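Side-chain contact in WA352 (Oryza sativa subsp. indica, PDB 5ZT3), which is a mitochondrial protein linked to cytoplasmic male sterility in rice, represented here by a helical fragment from its C-terminal half: residues A70-S75 and A116-L121. Sequence-based numbering, arbitrary orientation.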
loop_
_atom_site.group_PDB
_atom_site.type_symbol
_atom_site.label_atom_id
_atom_site.label_comp_id
_atom_site.label_asym_id
_atom_site.label_seq_id
_atom_site.Cartn_x
_atom_site.Cartn_y
_atom_site.Cartn_z
ATOM N N ALA A 70 -9.934 -7.234 -1.078
ATOM C CA ALA A 70 -11.166 -7.070 -0.319
ATOM C C ALA A 70 -12.218 -8.060 -0.791
ATOM O O ALA A 70 -12.942 -8.643 0.027
ATOM C CB ALA A 70 -11.683 -5.643 -0.458
ATOM N N GLY A 71 -12.291 -8.286 -2.105
ATOM C CA GLY A 71 -13.209 -9.255 -2.673
ATOM C C GLY A 71 -12.729 -10.687 -2.566
ATOM O O GLY A 71 -13.534 -11.586 -2.313
ATOM N N LEU A 72 -11.430 -10.929 -2.770
ATOM C CA LEU A 72 -10.913 -12.290 -2.649
ATOM C C LEU A 72 -10.932 -12.785 -1.206
ATOM O O LEU A 72 -11.017 -13.997 -0.969
ATOM C CB LEU A 72 -9.478 -12.363 -3.170
ATOM C CG LEU A 72 -9.265 -12.060 -4.650
ATOM C CD1 LEU A 72 -7.776 -12.074 -4.984
ATOM C CD2 LEU A 72 -10.029 -13.051 -5.526
ATOM N N HIS A 73 -10.865 -11.874 -0.238
ATOM C CA HIS A 73 -10.747 -12.215 1.178
ATOM C C HIS A 73 -11.747 -11.390 1.985
ATOM O O HIS A 73 -11.370 -10.446 2.692
ATOM C CB HIS A 73 -9.313 -11.970 1.637
ATOM C CG HIS A 73 -9.044 -12.388 3.042
ATOM N ND1 HIS A 73 -8.192 -11.687 3.863
ATOM C CD2 HIS A 73 -9.474 -13.450 3.762
ATOM C CE1 HIS A 73 -8.115 -12.286 5.036
ATOM N NE2 HIS A 73 -8.887 -13.360 5.003
ATOM N N PRO A 74 -13.044 -11.724 1.898
ATOM C CA PRO A 74 -14.055 -10.903 2.591
ATOM C C PRO A 74 -13.887 -10.857 4.095
ATOM O O PRO A 74 -14.310 -9.877 4.720
ATOM C CB PRO A 74 -15.387 -11.556 2.184
ATOM C CG PRO A 74 -15.086 -12.225 0.885
ATOM C CD PRO A 74 -13.650 -12.697 0.977
ATOM N N SER A 75 -13.268 -11.879 4.694
ATOM C CA SER A 75 -13.037 -11.906 6.135
ATOM C C SER A 75 -11.953 -10.932 6.577
ATOM O O SER A 75 -11.897 -10.582 7.762
ATOM C CB SER A 75 -12.648 -13.324 6.560
ATOM O OG SER A 75 -13.757 -14.200 6.451
ATOM N N ALA A 116 0.432 -17.259 -4.502
ATOM C CA ALA A 116 1.188 -17.096 -3.267
ATOM C C ALA A 116 0.900 -15.743 -2.631
ATOM O O ALA A 116 0.825 -15.635 -1.401
ATOM C CB ALA A 116 2.681 -17.245 -3.541
ATOM N N THR A 117 0.732 -14.701 -3.454
ATOM C CA THR A 117 0.455 -13.370 -2.922
ATOM C C THR A 117 -0.837 -13.353 -2.123
ATOM O O THR A 117 -0.891 -12.765 -1.038
ATOM C CB THR A 117 0.389 -12.347 -4.054
ATOM O OG1 THR A 117 1.669 -12.269 -4.690
ATOM C CG2 THR A 117 0.028 -10.971 -3.517
ATOM N N PHE A 118 -1.892 -13.984 -2.642
ATOM C CA PHE A 118 -3.149 -14.040 -1.906
ATOM C C PHE A 118 -2.935 -14.608 -0.507
ATOM O O PHE A 118 -3.368 -14.021 0.488
ATOM C CB PHE A 118 -4.180 -14.869 -2.668
ATOM C CG PHE A 118 -5.394 -15.197 -1.859
ATOM C CD1 PHE A 118 -6.419 -14.272 -1.729
ATOM C CD2 PHE A 118 -5.531 -16.427 -1.229
ATOM C CE1 PHE A 118 -7.551 -14.569 -0.996
ATOM C CE2 PHE A 118 -6.658 -16.729 -0.486
ATOM C CZ PHE A 118 -7.673 -15.795 -0.371
ATOM N N TRP A 119 -2.264 -15.757 -0.415
ATOM C CA TRP A 119 -2.100 -16.404 0.884
ATOM C C TRP A 119 -1.172 -15.612 1.798
ATOM O O TRP A 119 -1.413 -15.521 3.009
ATOM C CB TRP A 119 -1.636 -17.847 0.702
ATOM C CG TRP A 119 -2.771 -18.700 0.332
ATOM C CD1 TRP A 119 -3.017 -19.266 -0.883
ATOM C CD2 TRP A 119 -3.875 -19.031 1.170
ATOM N NE1 TRP A 119 -4.199 -19.966 -0.842
ATOM C CE2 TRP A 119 -4.742 -19.839 0.410
ATOM C CE3 TRP A 119 -4.200 -18.754 2.501
ATOM C CZ2 TRP A 119 -5.923 -20.354 0.935
ATOM C CZ3 TRP A 119 -5.371 -19.268 3.015
ATOM C CH2 TRP A 119 -6.215 -20.062 2.237
ATOM N N ARG A 120 -0.117 -15.031 1.243
ATOM C CA ARG A 120 0.750 -14.199 2.062
ATOM C C ARG A 120 -0.019 -13.026 2.665
ATOM O O ARG A 120 0.117 -12.727 3.858
ATOM C CB ARG A 120 1.930 -13.717 1.228
ATOM C CG ARG A 120 2.917 -12.885 2.002
ATOM C CD ARG A 120 4.207 -12.681 1.233
ATOM N NE ARG A 120 5.006 -13.902 1.172
ATOM C CZ ARG A 120 5.215 -14.608 0.066
ATOM N NH1 ARG A 120 5.958 -15.706 0.109
ATOM N NH2 ARG A 120 4.689 -14.219 -1.087
ATOM N N LEU A 121 -0.858 -12.376 1.859
ATOM C CA LEU A 121 -1.604 -11.212 2.328
ATOM C C LEU A 121 -2.722 -11.610 3.292
ATOM O O LEU A 121 -2.977 -10.895 4.269
ATOM C CB LEU A 121 -2.125 -10.414 1.136
ATOM C CG LEU A 121 -1.030 -9.807 0.267
ATOM C CD1 LEU A 121 -1.654 -8.953 -0.817
ATOM C CD2 LEU A 121 -0.094 -8.982 1.134
#
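Phe118 projects from helix 116-124 against Leu72 and His73, so that the C-terminal end of helix 45-72 packs against the side of helix 116-124 in the all-helical DUF8018 region. The tight part is narrow. Leu72 CB lies 3.6 Å from Phe118 CE1, whereas the tip of the leucine is looser, CD1 standing 4.2 Å from Phe118 CD1. The carbonyl of the same residue comes to the rim of the ring: Leu72 O sits near the ring plane, 3.5 Å from Phe118 CE1, which would set the carbonyl's partial negative charge beside the weakly positive C-H rim. Phe118 reaches across because its CG is anti to the backbone N (chi1 169°), which directs the ring at the helix terminus.

His73, the first residue to leave helical geometry (phi/psi -133°/74°), contributes only its CB, and this meets the ring obliquely and loosely, 4.1 Å from Phe118 CE1. Its imidazole is engaged by Trp78 instead, through a hydrogen bond between ND1 and NE1 of the indole. Met69 and Leu108 also touch Phe118, so helices 45-72 and 98-111 help to bury it.

The contact is small, the two segments burying just 143 Å² together. On another side of the Phe118 ring, the exposed Trp119 presents an indole face to the ring's edge, with Phe118 CE2 3.8 Å above the indole plane, over its centre.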